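Local coordinates for protein NADH oxidoreductase (Mesorhizobium loti, PDB 3PI7) that probably binds NADPH and works as an oxidoreductase on NAD(P)H, consistent with a quinone reductase that joins a GroES-like fold to a Rossmann fold, at residues Met11-Leu16 with Ser119-Ala124; Ala323-Ala328 with Gly343-Arg348; Ser50-Lys55 with Gly89-Gly94. All coordinates share one frame; numbering follows the deposited sequence. Where two conformers were deposited one is given.

Contact 1: residues Met11-Leu16 with Ser119-Ala124; sequences MKALLL and SWAEYA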
loop_
_atom_site.group_PDB
_atom_site.type_symbol
_atom_site.label_atom_id
_atom_site.label_comp_id
_atom_site.label_asym_id
_atom_site.label_seq_id
_atom_site.Cartn_x
_atom_site.Cartn_y
_atom_site.Cartn_z
HETATM N N MSE A 11 13.211 -28.216 33.624
HETATM C CA MSE A 11 13.520 -26.775 33.718
HETATM C C MSE A 11 12.296 -25.947 34.069
HETATM O O MSE A 11 11.163 -26.394 33.877
HETATM C CB MSE A 11 14.068 -26.283 32.363
HETATM C CG MSE A 11 13.028 -26.436 31.208
HETATM SE SE MSE A 11 13.654 -25.647 29.616
HETATM C CE MSE A 11 12.068 -25.754 28.619
ATOM N N LYS A 12 12.520 -24.740 34.585
ATOM C CA LYS A 12 11.423 -23.819 34.800
ATOM C C LYS A 12 11.275 -22.988 33.529
ATOM O O LYS A 12 12.256 -22.764 32.816
ATOM C CB LYS A 12 11.573 -22.946 36.057
ATOM C CG LYS A 12 12.817 -22.094 36.196
ATOM C CD LYS A 12 12.758 -21.325 37.521
ATOM C CE LYS A 12 13.720 -20.161 37.621
ATOM N NZ LYS A 12 15.139 -20.591 37.679
ATOM N N ALA A 13 10.039 -22.571 33.224
ATOM C CA ALA A 13 9.739 -21.819 32.017
ATOM C C ALA A 13 8.425 -21.098 32.164
ATOM O O ALA A 13 7.664 -21.433 33.079
ATOM C CB ALA A 13 9.683 -22.769 30.819
ATOM N N LEU A 14 8.164 -20.098 31.291
ATOM C CA LEU A 14 6.885 -19.351 31.233
ATOM C C LEU A 14 6.145 -19.912 30.050
ATOM O O LEU A 14 6.523 -19.649 28.898
ATOM C CB LEU A 14 7.116 -17.832 31.108
ATOM C CG LEU A 14 8.017 -17.208 32.166
ATOM C CD1 LEU A 14 8.137 -15.724 31.938
ATOM C CD2 LEU A 14 7.497 -17.505 33.605
ATOM N N LEU A 15 5.172 -20.787 30.336
ATOM C CA LEU A 15 4.468 -21.561 29.331
ATOM C C LEU A 15 3.233 -20.903 28.797
ATOM O O LEU A 15 2.412 -20.403 29.559
ATOM C CB LEU A 15 4.072 -22.906 29.913
ATOM C CG LEU A 15 5.155 -23.630 30.680
ATOM C CD1 LEU A 15 4.574 -24.848 31.367
ATOM C CD2 LEU A 15 6.315 -24.002 29.772
ATOM N N LEU A 16 3.054 -20.997 27.482
ATOM C CA LEU A 16 1.862 -20.458 26.825
ATOM C C LEU A 16 0.606 -21.159 27.303
ATOM O O LEU A 16 0.546 -22.394 27.329
ATOM C CB LEU A 16 1.980 -20.608 25.317
ATOM C CG LEU A 16 3.023 -19.741 24.678
ATOM C CD1 LEU A 16 3.422 -20.314 23.356
ATOM C CD2 LEU A 16 2.549 -18.278 24.575
ATOM N N SER A 119 12.618 -18.406 24.569
ATOM C CA SER A 119 13.693 -17.975 25.452
ATOM C C SER A 119 13.262 -17.735 26.913
ATOM O O SER A 119 14.133 -17.484 27.727
ATOM C CB SER A 119 14.310 -16.696 24.905
ATOM O OG SER A 119 13.351 -15.659 24.850
ATOM N N TRP A 120 11.965 -17.726 27.240
ATOM C CA TRP A 120 11.491 -17.451 28.619
ATOM C C TRP A 120 11.446 -18.785 29.378
ATOM O O TRP A 120 10.396 -19.293 29.790
ATOM C CB TRP A 120 10.140 -16.725 28.622
ATOM C CG TRP A 120 10.172 -15.382 27.959
ATOM C CD1 TRP A 120 11.258 -14.732 27.442
ATOM C CD2 TRP A 120 9.053 -14.544 27.715
ATOM N NE1 TRP A 120 10.876 -13.545 26.884
ATOM C CE2 TRP A 120 9.529 -13.391 27.047
ATOM C CE3 TRP A 120 7.690 -14.650 27.997
ATOM C CZ2 TRP A 120 8.687 -12.349 26.669
ATOM C CZ3 TRP A 120 6.852 -13.604 27.626
ATOM C CH2 TRP A 120 7.347 -12.498 26.931
ATOM N N ALA A 121 12.645 -19.361 29.502
ATOM C CA ALA A 121 12.889 -20.698 29.970
ATOM C C ALA A 121 14.335 -20.844 30.304
ATOM O O ALA A 121 15.153 -20.070 29.816
ATOM C CB ALA A 121 12.532 -21.670 28.848
ATOM N N GLU A 122 14.668 -21.828 31.125
ATOM C CA GLU A 122 16.059 -22.064 31.442
ATOM C C GLU A 122 16.857 -22.519 30.224
ATOM O O GLU A 122 18.054 -22.249 30.158
ATOM C CB GLU A 122 16.162 -23.072 32.578
ATOM C CG GLU A 122 15.892 -22.364 33.894
ATOM C CD GLU A 122 15.907 -23.223 35.140
ATOM O OE1 GLU A 122 15.416 -24.370 35.083
ATOM O OE2 GLU A 122 16.263 -22.684 36.210
ATOM N N TYR A 123 16.216 -23.217 29.296
ATOM C CA TYR A 123 16.784 -23.729 28.048
ATOM C C TYR A 123 15.835 -23.432 26.911
ATOM O O TYR A 123 14.631 -23.685 27.035
ATOM C CB TYR A 123 17.047 -25.256 28.127
ATOM C CG TYR A 123 18.034 -25.586 29.223
ATOM C CD1 TYR A 123 17.621 -25.687 30.555
ATOM C CD2 TYR A 123 19.396 -25.665 28.954
ATOM C CE1 TYR A 123 18.539 -25.830 31.591
ATOM C CE2 TYR A 123 20.323 -25.833 29.982
ATOM C CZ TYR A 123 19.886 -25.929 31.298
ATOM O OH TYR A 123 20.783 -26.063 32.312
ATOM N N ALA A 124 16.378 -22.938 25.796
ATOM C CA ALA A 124 15.589 -22.628 24.589
ATOM C C ALA A 124 16.169 -23.387 23.429
ATOM O O ALA A 124 17.301 -23.876 23.517
ATOM C CB ALA A 124 15.631 -21.122 24.313
#
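Lys12 and Glu122 meet with their side chains crossing at about a right angle, and the carboxylate is held at both oxygens. The backbone N of Lys12 bonds OE1 of Glu122 at 3.0 Å, while Lys12 NZ forms a salt bridge with Glu122 OE2 at 2.8 Å; both donors lie well above the carboxylate plane. Lys12 CG sits between its backbone N and carbonyl carbon (chi1 56°), from where it packs against the CD of Glu122. A bend at chi4 (-68°) then turns NZ to OE2, and the C-terminal carboxylate of Pro349 is a second anionic partner of the same ammonium. Backbone bonds from Glu122 N to Lys12 O and from Leu14 N to Trp120 O (2.8 Å) flank a single bridge between Ala13 and Ala121, whose CB atoms approach to 3.6 Å. Trp120 is the centre of an inverse gamma turn, and its carbonyl is the one Leu14 N takes up. The selenium of Met11 (selenomethionine) lies at the edge of the Tyr123 ring, 5.3 Å from SE to the ring centroid, a Met-aromatic contact. It also rests on the Tyr123 backbone, with SE 3.4 Å from Tyr123 O, and its CE touches the CB of Ala121. At the other end of the contact Leu14 CD1 packs on Trp120 CB at 4.0 Å and comes obliquely to the indole, whose NE1 bonds Ser60 O. The first strand of the chain is thereby joined to the entry of strand 123-127 in the GroES-like domain. Strand 37-43 pairs with strand 10-16, helix 327-338 packs on Leu14 through Leu327, Ala330 and Ile331, and helix 63-69 meets Leu16 and Trp120.

Contact 2: residues Ala323-Ala328 with Gly343-Arg348; sequences AVVPLA and GKVFIR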
loop_
_atom_site.group_PDB
_atom_site.type_symbol
_atom_site.label_atom_id
_atom_site.label_comp_id
_atom_site.label_asym_id
_atom_site.label_seq_id
_atom_site.Cartn_x
_atom_site.Cartn_y
_atom_site.Cartn_z
ATOM N N ALA A 323 14.695 -2.863 33.614
ATOM C CA ALA A 323 14.603 -3.900 34.626
ATOM C C ALA A 323 15.036 -5.285 34.158
ATOM O O ALA A 323 14.751 -5.692 33.036
ATOM C CB ALA A 323 13.165 -3.986 35.108
ATOM N N VAL A 324 15.663 -6.025 35.074
ATOM C CA VAL A 324 15.992 -7.440 34.922
ATOM C C VAL A 324 15.060 -8.163 35.897
ATOM O O VAL A 324 15.140 -7.964 37.116
ATOM C CB VAL A 324 17.474 -7.813 35.120
ATOM C CG1 VAL A 324 17.647 -9.312 34.982
ATOM C CG2 VAL A 324 18.357 -7.100 34.106
ATOM N N VAL A 325 14.122 -8.924 35.352
ATOM C CA VAL A 325 13.145 -9.608 36.185
ATOM C C VAL A 325 13.520 -11.062 36.304
ATOM O O VAL A 325 13.588 -11.717 35.270
ATOM C CB VAL A 325 11.692 -9.469 35.625
ATOM C CG1 VAL A 325 10.680 -9.991 36.633
ATOM C CG2 VAL A 325 11.377 -8.015 35.267
ATOM N N PRO A 326 13.635 -11.617 37.534
ATOM C CA PRO A 326 13.866 -13.058 37.662
ATOM C C PRO A 326 12.716 -13.811 37.041
ATOM O O PRO A 326 11.554 -13.339 37.111
ATOM C CB PRO A 326 13.861 -13.271 39.182
ATOM C CG PRO A 326 14.226 -11.952 39.758
ATOM C CD PRO A 326 13.557 -10.972 38.865
ATOM N N LEU A 327 13.001 -14.967 36.456
ATOM C CA LEU A 327 11.924 -15.742 35.826
ATOM C C LEU A 327 10.819 -16.056 36.846
ATOM O O LEU A 327 9.648 -16.035 36.480
ATOM C CB LEU A 327 12.454 -17.029 35.198
ATOM C CG LEU A 327 11.468 -17.786 34.291
ATOM C CD1 LEU A 327 12.175 -18.343 33.083
ATOM C CD2 LEU A 327 10.762 -18.894 35.052
ATOM N N ALA A 328 11.179 -16.301 38.124
ATOM C CA ALA A 328 10.242 -16.606 39.202
ATOM C C ALA A 328 9.316 -15.439 39.519
ATOM O O ALA A 328 8.313 -15.644 40.196
ATOM C CB ALA A 328 10.982 -17.021 40.469
ATOM N N GLY A 343 13.273 2.395 28.234
ATOM C CA GLY A 343 13.977 1.185 28.655
ATOM C C GLY A 343 13.286 -0.133 28.337
ATOM O O GLY A 343 12.052 -0.220 28.276
ATOM N N LYS A 344 14.100 -1.174 28.163
ATOM C CA LYS A 344 13.693 -2.540 27.861
ATOM C C LYS A 344 13.683 -3.411 29.145
ATOM O O LYS A 344 14.507 -3.215 30.044
ATOM C CB LYS A 344 14.665 -3.130 26.827
ATOM C CG LYS A 344 14.115 -4.303 26.037
ATOM C CD LYS A 344 15.066 -4.703 24.912
ATOM C CE LYS A 344 14.468 -5.858 24.168
ATOM N NZ LYS A 344 15.088 -6.087 22.835
ATOM N N VAL A 345 12.750 -4.364 29.210
ATOM C CA VAL A 345 12.628 -5.285 30.335
ATOM C C VAL A 345 13.224 -6.633 29.893
ATOM O O VAL A 345 13.010 -7.059 28.759
ATOM C CB VAL A 345 11.159 -5.399 30.840
ATOM C CG1 VAL A 345 11.038 -6.376 32.005
ATOM C CG2 VAL A 345 10.609 -4.031 31.255
ATOM N N PHE A 346 14.008 -7.270 30.769
ATOM C CA PHE A 346 14.614 -8.577 30.493
ATOM C C PHE A 346 14.162 -9.573 31.534
ATOM O O PHE A 346 13.811 -9.177 32.650
ATOM C CB PHE A 346 16.140 -8.485 30.500
ATOM C CG PHE A 346 16.690 -7.598 29.418
ATOM C CD1 PHE A 346 16.787 -6.216 29.605
ATOM C CD2 PHE A 346 17.058 -8.127 28.187
ATOM C CE1 PHE A 346 17.261 -5.386 28.579
ATOM C CE2 PHE A 346 17.560 -7.301 27.174
ATOM C CZ PHE A 346 17.641 -5.939 27.369
ATOM N N ILE A 347 14.153 -10.859 31.160
ATOM C CA ILE A 347 13.838 -11.961 32.061
ATOM C C ILE A 347 15.151 -12.723 32.308
ATOM O O ILE A 347 15.859 -13.027 31.343
ATOM C CB ILE A 347 12.705 -12.851 31.475
ATOM C CG1 ILE A 347 11.389 -12.047 31.404
ATOM C CG2 ILE A 347 12.488 -14.134 32.305
ATOM C CD1 ILE A 347 10.201 -12.741 30.594
ATOM N N ARG A 348 15.472 -13.010 33.589
ATOM C CA ARG A 348 16.661 -13.771 33.936
ATOM C C ARG A 348 16.254 -15.121 34.513
ATOM O O ARG A 348 15.775 -15.200 35.653
ATOM C CB ARG A 348 17.570 -13.007 34.906
ATOM C CG ARG A 348 18.902 -13.710 35.139
ATOM C CD ARG A 348 19.676 -13.064 36.267
ATOM N NE ARG A 348 20.811 -13.901 36.643
ATOM C CZ ARG A 348 21.614 -13.666 37.674
ATOM N NH1 ARG A 348 21.419 -12.607 38.446
ATOM N NH2 ARG A 348 22.624 -14.480 37.933
#
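Strands 323-326 and 345-348 run parallel in one sheet, their axes 4.4 Å apart at closest approach and turned by 31°, with Ala323 opposite Val345 and each following residue opposite the next as far as Pro326 and Arg348. Ala323 O receives Phe346 N, Val325 N gives to Phe346 O at 2.7 Å, and Val325 O receives Arg348 N. A fourth bond, Leu327 N to Arg348 O at 2.9 Å, extends the pairing one residue past the strand, its donor standing well above the carbonyl plane. Ala323, Val325, Val345 and Ile347 share one face. There Val345 CG1, anti to its backbone N (chi1 179°), is thereby the methyl that meets Val325 CG2 at 3.7 Å, the two side chains crossing obliquely. Ile347 CG2 lies against the backbone of Leu327, 3.9 Å from its CA, while the Ile347 side chain also packs on Trp120 and Leu14. On the other face Val324 CG1 touches Arg348 CB at 3.7 Å, and the rest of the arginine leads away from the strand pair. Phe346 presents the edge of its ring to Ala323 O, with CD1 4.0 Å from that oxygen, and its side chain packs on Ser60. Lys344 just ahead of the strand turns its end elsewhere, and its NZ bonds Asn62 OD1. The two strands and the helix between them make a beta-alpha-beta unit. Chemically, the strand pairing rests on backbone polar groups satisfying one another, and the side chains add apolar contacts: buried where Val325, Val345 and Ile347 gather, but more open to solvent where Val324 meets the aliphatic base of Arg348.

Contact 3: residues Ser50-Lys55 with Gly89-Gly94; sequences SQVLIK and GTIVAG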
loop_
_atom_site.group_PDB
_atom_site.type_symbol
_atom_site.label_atom_id
_atom_site.label_comp_id
_atom_site.label_asym_id
_atom_site.label_seq_id
_atom_site.Cartn_x
_atom_site.Cartn_y
_atom_site.Cartn_z
ATOM N N SER A 50 19.377 -29.504 12.908
ATOM C CA SER A 50 19.888 -28.174 12.548
ATOM C C SER A 50 19.798 -27.181 13.705
ATOM O O SER A 50 20.052 -25.989 13.512
ATOM C CB SER A 50 19.086 -27.619 11.362
ATOM O OG SER A 50 17.711 -27.446 11.701
ATOM N N GLN A 51 19.428 -27.666 14.906
ATOM C CA GLN A 51 19.167 -26.799 16.051
ATOM C C GLN A 51 20.157 -26.953 17.181
ATOM O O GLN A 51 20.916 -27.921 17.249
ATOM C CB GLN A 51 17.761 -27.096 16.608
ATOM C CG GLN A 51 16.645 -26.923 15.600
ATOM C CD GLN A 51 15.304 -27.295 16.192
ATOM O OE1 GLN A 51 15.163 -28.264 16.964
ATOM N NE2 GLN A 51 14.285 -26.536 15.839
ATOM N N VAL A 52 20.119 -25.976 18.097
ATOM C CA VAL A 52 20.950 -25.968 19.267
ATOM C C VAL A 52 20.078 -25.745 20.484
ATOM O O VAL A 52 19.017 -25.116 20.392
ATOM C CB VAL A 52 22.085 -24.911 19.175
ATOM C CG1 VAL A 52 23.097 -25.298 18.106
ATOM C CG2 VAL A 52 21.506 -23.509 18.920
ATOM N N LEU A 53 20.517 -26.294 21.599
ATOM C CA LEU A 53 19.859 -26.114 22.890
ATOM C C LEU A 53 20.685 -25.108 23.650
ATOM O O LEU A 53 21.894 -25.323 23.888
ATOM C CB LEU A 53 19.798 -27.451 23.646
ATOM C CG LEU A 53 19.079 -27.378 24.966
ATOM C CD1 LEU A 53 17.568 -27.111 24.771
ATOM C CD2 LEU A 53 19.318 -28.600 25.785
ATOM N N ILE A 54 20.057 -24.012 24.021
ATOM C CA ILE A 54 20.756 -22.922 24.696
ATOM C C ILE A 54 20.348 -22.815 26.156
ATOM O O ILE A 54 19.149 -22.712 26.453
ATOM C CB ILE A 54 20.460 -21.594 23.959
ATOM C CG1 ILE A 54 20.871 -21.649 22.453
ATOM C CG2 ILE A 54 21.174 -20.436 24.630
ATOM C CD1 ILE A 54 19.858 -21.164 21.598
ATOM N N LYS A 55 21.348 -22.702 27.051
ATOM C CA LYS A 55 21.140 -22.409 28.451
ATOM C C LYS A 55 21.005 -20.912 28.509
ATOM O O LYS A 55 21.991 -20.210 28.300
ATOM C CB LYS A 55 22.323 -22.919 29.312
ATOM C CG LYS A 55 22.081 -22.663 30.783
ATOM C CD LYS A 55 23.247 -23.088 31.707
ATOM C CE LYS A 55 22.718 -23.026 33.136
ATOM N NZ LYS A 55 23.516 -23.878 34.073
ATOM N N GLY A 89 22.657 -16.735 25.583
ATOM C CA GLY A 89 22.970 -17.868 26.428
ATOM C C GLY A 89 24.087 -18.685 25.859
ATOM O O GLY A 89 24.672 -18.317 24.841
ATOM N N THR A 90 24.353 -19.824 26.484
ATOM C CA THR A 90 25.437 -20.686 26.042
ATOM C C THR A 90 24.858 -21.950 25.473
ATOM O O THR A 90 23.980 -22.540 26.083
ATOM C CB THR A 90 26.385 -20.974 27.203
ATOM O OG1 THR A 90 27.016 -19.735 27.566
ATOM C CG2 THR A 90 27.473 -21.978 26.832
ATOM N N ILE A 91 25.370 -22.371 24.324
ATOM C CA ILE A 91 24.890 -23.624 23.701
ATOM C C ILE A 91 25.465 -24.828 24.434
ATOM O O ILE A 91 26.680 -24.987 24.514
ATOM C CB ILE A 91 25.212 -23.661 22.192
ATOM C CG1 ILE A 91 24.413 -22.524 21.477
ATOM C CG2 ILE A 91 24.815 -25.060 21.644
ATOM C CD1 ILE A 91 24.882 -22.174 20.149
ATOM N N VAL A 92 24.571 -25.703 24.941
ATOM C CA VAL A 92 24.969 -26.848 25.749
ATOM C C VAL A 92 24.771 -28.138 24.982
ATOM O O VAL A 92 25.308 -29.158 25.406
ATOM C CB VAL A 92 24.250 -26.869 27.143
ATOM C CG1 VAL A 92 24.728 -25.681 28.002
ATOM C CG2 VAL A 92 22.718 -26.862 26.988
ATOM N N ALA A 93 24.018 -28.108 23.871
ATOM C CA ALA A 93 23.817 -29.288 23.020
ATOM C C ALA A 93 23.418 -28.850 21.621
ATOM O O ALA A 93 22.890 -27.759 21.445
ATOM C CB ALA A 93 22.748 -30.222 23.600
ATOM N N GLY A 94 23.704 -29.684 20.635
ATOM C CA GLY A 94 23.335 -29.382 19.259
ATOM C C GLY A 94 22.850 -30.635 18.583
ATOM O O GLY A 94 23.201 -31.722 19.018
#
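A classic beta bulge interrupts the antiparallel pairing of strands 51-56 and 86-94 in the GroES-like domain: Val92 and Ala93 both face Leu53. Leu53 N bonds Ala93 O at 2.8 Å, whereas Leu53 O receives Val92 N at 2.9 Å, so one residue of strand 51-56 serves two of strand 86-94. The register has shifted by one when Ile54 pairs with Ile91, and Lys55 and Thr90 then exchange two backbone bonds. On one face Ile91 lies between two partners. Its CG2 meets Val52 CB at 3.7 Å, and its CG1 meets Ile54 CG1 at 3.8 Å. CG1 stands anti to the Ile91 carbonyl carbon (chi1 -65°), and the CD1 beyond it packs on Val52 CG2. Helix 98-103 lies against this face, through Ala100 on Val52 and Leu103 on Ile91. On the opposite face Leu53 CB packs on Ala93 CB at 4.0 Å, with Ile7 against both residues. Val92, the extra residue of the bulge, divides its methyls between two partners, CG2 touching Leu53 CD2 and CG1 touching Lys55 CB. At Gly89 a CB would clash with both Lys55 O and Ile54 CG2, so the backbone itself forms the contact: Ile54 CG2 lies 3.6 Å from Gly89 CA, and Lys55 O accepts a CA-H...O contact from that carbon at 3.2 Å.

From the N terminus, strand 10-16 opens the long loop that contact 1 closes when the chain returns at 119-124. Contact 3 is nested inside that loop, 50-55 meeting 89-94 before the chain reaches Trp120. Contact 2 follows in series, a short beta-alpha-beta closure near the C terminus, after the chain has passed through the Rossmann fold. Contact 1 touches both others. Ala124 O probably bonds Ile54 N where strands 123-127 and 51-56 adjoin, and one conformer of Leu327 packs against the backbone of Trp120 and Ala121. Contacts 2 and 3 stay about 10 Å apart at nearest atoms, yet reach the same sheet, so the C-terminal unit is tied back to the GroES-like domain.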